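Local coordinates for protein phospho-2-dehydro-3-deoxyheptonate aldolase/chorismate mutase (Thermus thermophilus, PDB 2D8D) that probably rearranges chorismate to prephenate through this AroQ-type mutase domain, the N-terminal part of a longer enzyme that probably also has 3-deoxy-7-phosphoheptulonate synthase activity, at residues Glu51-Tyr56 against Glu76-Ser81. Residues are numbered along the deposited sequence; the frame is centred on the assembly and turned at random.
Sequences EEMLAY and EIFKAS
The CA atoms of Met53 and Phe78, 9.8 Å apart, are the nearest between the helical segments Glu51-Tyr56 and Glu76-Ser81, so side chains bridge the gap. Phe78 does most of this: its CB is directed toward the opposite helix, and its benzyl group reaches between Met53 and Leu54. The Met53 side chain runs along one side of the ring, from near its CZ end to over the face. Its CB lies 3.7 Å from Phe78 CZ, and the bend at the last torsion (chi3 -72°) folds the methyl over one face, with CE 3.9 Å from the ring centroid and 16° off the normal, the geometry of a CH-pi contact. Met53 SD stands more obliquely, 4.7 Å from the same Phe78 centroid and 38° off the normal, which adds a Met-aromatic component. Leu54 comes to another part of the ring: its CG meets the edge in plane, 3.8 Å from Phe78 CE2, while its CD2 approaches that CE2 obliquely at 3.6 Å. Because all three touching residues are buried and every contact across the pair is apolar, CH-pi or sulfur-aromatic, the join rests on van der Waals and aromatic contacts; an alanine at Phe78 would probably open a gap between the helices and leave the Met53 methyl without its aromatic face. One turn along, Ser81 OG donates to Ile77 O at 3.0 Å, tying its hydroxyl to its own helix. The contact joins helix 47-60 to helix 67-84 within the all-helical chorismate mutase fold. Arg26 of the long helix 4-40 touches both Met53 and Phe78, Leu54 also packs on Phe74 of helix 67-84, and Asn16 of the second subunit packs against Met53, so the long helices of both chains border this junction.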
# COMPACT_ATOMS: atom_id res chain seq x y z
N GLU B 51 -7.99 -4.72 13.81
CA GLU B 51 -7.08 -5.69 14.41
C GLU B 51 -7.18 -7.05 13.74
O GLU B 51 -6.19 -7.77 13.62
CB GLU B 51 -7.38 -5.81 15.91
CG GLU B 51 -6.86 -4.62 16.72
CD GLU B 51 -7.40 -4.59 18.13
OE1 GLU B 51 -7.59 -5.67 18.73
OE2 GLU B 51 -7.61 -3.48 18.66
N GLU B 52 -8.37 -7.42 13.29
CA GLU B 52 -8.54 -8.70 12.61
C GLU B 52 -7.81 -8.68 11.27
O GLU B 52 -7.18 -9.66 10.89
CB GLU B 52 -10.03 -9.00 12.42
CG GLU B 52 -10.74 -9.12 13.75
CD GLU B 52 -12.22 -9.36 13.63
OE1 GLU B 52 -12.84 -8.80 12.69
OE2 GLU B 52 -12.78 -10.08 14.48
N MET B 53 -7.87 -7.56 10.56
CA MET B 53 -7.16 -7.46 9.28
C MET B 53 -5.65 -7.51 9.52
O MET B 53 -4.93 -8.20 8.80
CB MET B 53 -7.55 -6.17 8.55
CG MET B 53 -9.02 -6.15 8.12
SD MET B 53 -9.50 -4.74 7.11
CE MET B 53 -9.47 -3.43 8.31
N LEU B 54 -5.18 -6.79 10.53
CA LEU B 54 -3.76 -6.79 10.84
C LEU B 54 -3.29 -8.18 11.22
O LEU B 54 -2.16 -8.58 10.91
CB LEU B 54 -3.46 -5.80 11.97
CG LEU B 54 -3.66 -4.32 11.66
CD1 LEU B 54 -3.43 -3.51 12.92
CD2 LEU B 54 -2.71 -3.88 10.55
N ALA B 55 -4.16 -8.94 11.89
CA ALA B 55 -3.82 -10.29 12.32
C ALA B 55 -3.60 -11.24 11.15
O ALA B 55 -2.59 -11.95 11.12
CB ALA B 55 -4.90 -10.84 13.24
N TYR B 56 -4.51 -11.29 10.18
CA TYR B 56 -4.27 -12.21 9.08
C TYR B 56 -3.18 -11.73 8.14
O TYR B 56 -2.48 -12.55 7.54
CB TYR B 56 -5.57 -12.57 8.32
CG TYR B 56 -6.28 -11.48 7.54
CD1 TYR B 56 -7.54 -11.03 7.93
CD2 TYR B 56 -5.72 -10.95 6.37
CE1 TYR B 56 -8.24 -10.09 7.18
CE2 TYR B 56 -6.41 -10.00 5.62
CZ TYR B 56 -7.66 -9.57 6.03
OH TYR B 56 -8.33 -8.61 5.31
N GLU B 76 -1.47 2.66 8.35
CA GLU B 76 -1.48 3.92 7.61
C GLU B 76 -2.58 3.86 6.55
O GLU B 76 -3.29 4.84 6.33
CB GLU B 76 -0.13 4.16 6.94
CG GLU B 76 0.98 4.54 7.90
CD GLU B 76 0.69 5.85 8.61
OE1 GLU B 76 0.47 6.87 7.91
OE2 GLU B 76 0.68 5.87 9.86
N ILE B 77 -2.71 2.72 5.89
CA ILE B 77 -3.73 2.53 4.87
C ILE B 77 -5.11 2.63 5.50
O ILE B 77 -6.02 3.24 4.93
CB ILE B 77 -3.57 1.17 4.17
CG1 ILE B 77 -2.27 1.16 3.36
CG2 ILE B 77 -4.76 0.88 3.27
CD1 ILE B 77 -1.92 -0.18 2.75
N PHE B 78 -5.27 2.05 6.69
CA PHE B 78 -6.56 2.09 7.37
C PHE B 78 -6.87 3.51 7.85
O PHE B 78 -8.03 3.92 7.88
CB PHE B 78 -6.57 1.13 8.58
CG PHE B 78 -6.29 -0.31 8.22
CD1 PHE B 78 -6.54 -0.79 6.93
CD2 PHE B 78 -5.80 -1.19 9.17
CE1 PHE B 78 -6.31 -2.13 6.61
CE2 PHE B 78 -5.57 -2.53 8.86
CZ PHE B 78 -5.82 -3.00 7.58
N LYS B 79 -5.83 4.25 8.21
CA LYS B 79 -5.99 5.63 8.67
C LYS B 79 -6.50 6.49 7.52
O LYS B 79 -7.42 7.30 7.69
CB LYS B 79 -4.66 6.18 9.18
CG LYS B 79 -4.66 7.68 9.43
CD LYS B 79 -3.41 8.14 10.17
CE LYS B 79 -2.14 7.89 9.39
NZ LYS B 79 -0.94 8.39 10.12
N ALA B 80 -5.91 6.31 6.35
CA ALA B 80 -6.30 7.07 5.16
C ALA B 80 -7.75 6.79 4.80
O ALA B 80 -8.45 7.67 4.29
CB ALA B 80 -5.39 6.70 3.99
N SER B 81 -8.20 5.57 5.08
CA SER B 81 -9.57 5.16 4.79
C SER B 81 -10.58 5.90 5.66
O SER B 81 -11.59 6.40 5.16
CB SER B 81 -9.72 3.65 5.00
OG SER B 81 -8.87 2.93 4.12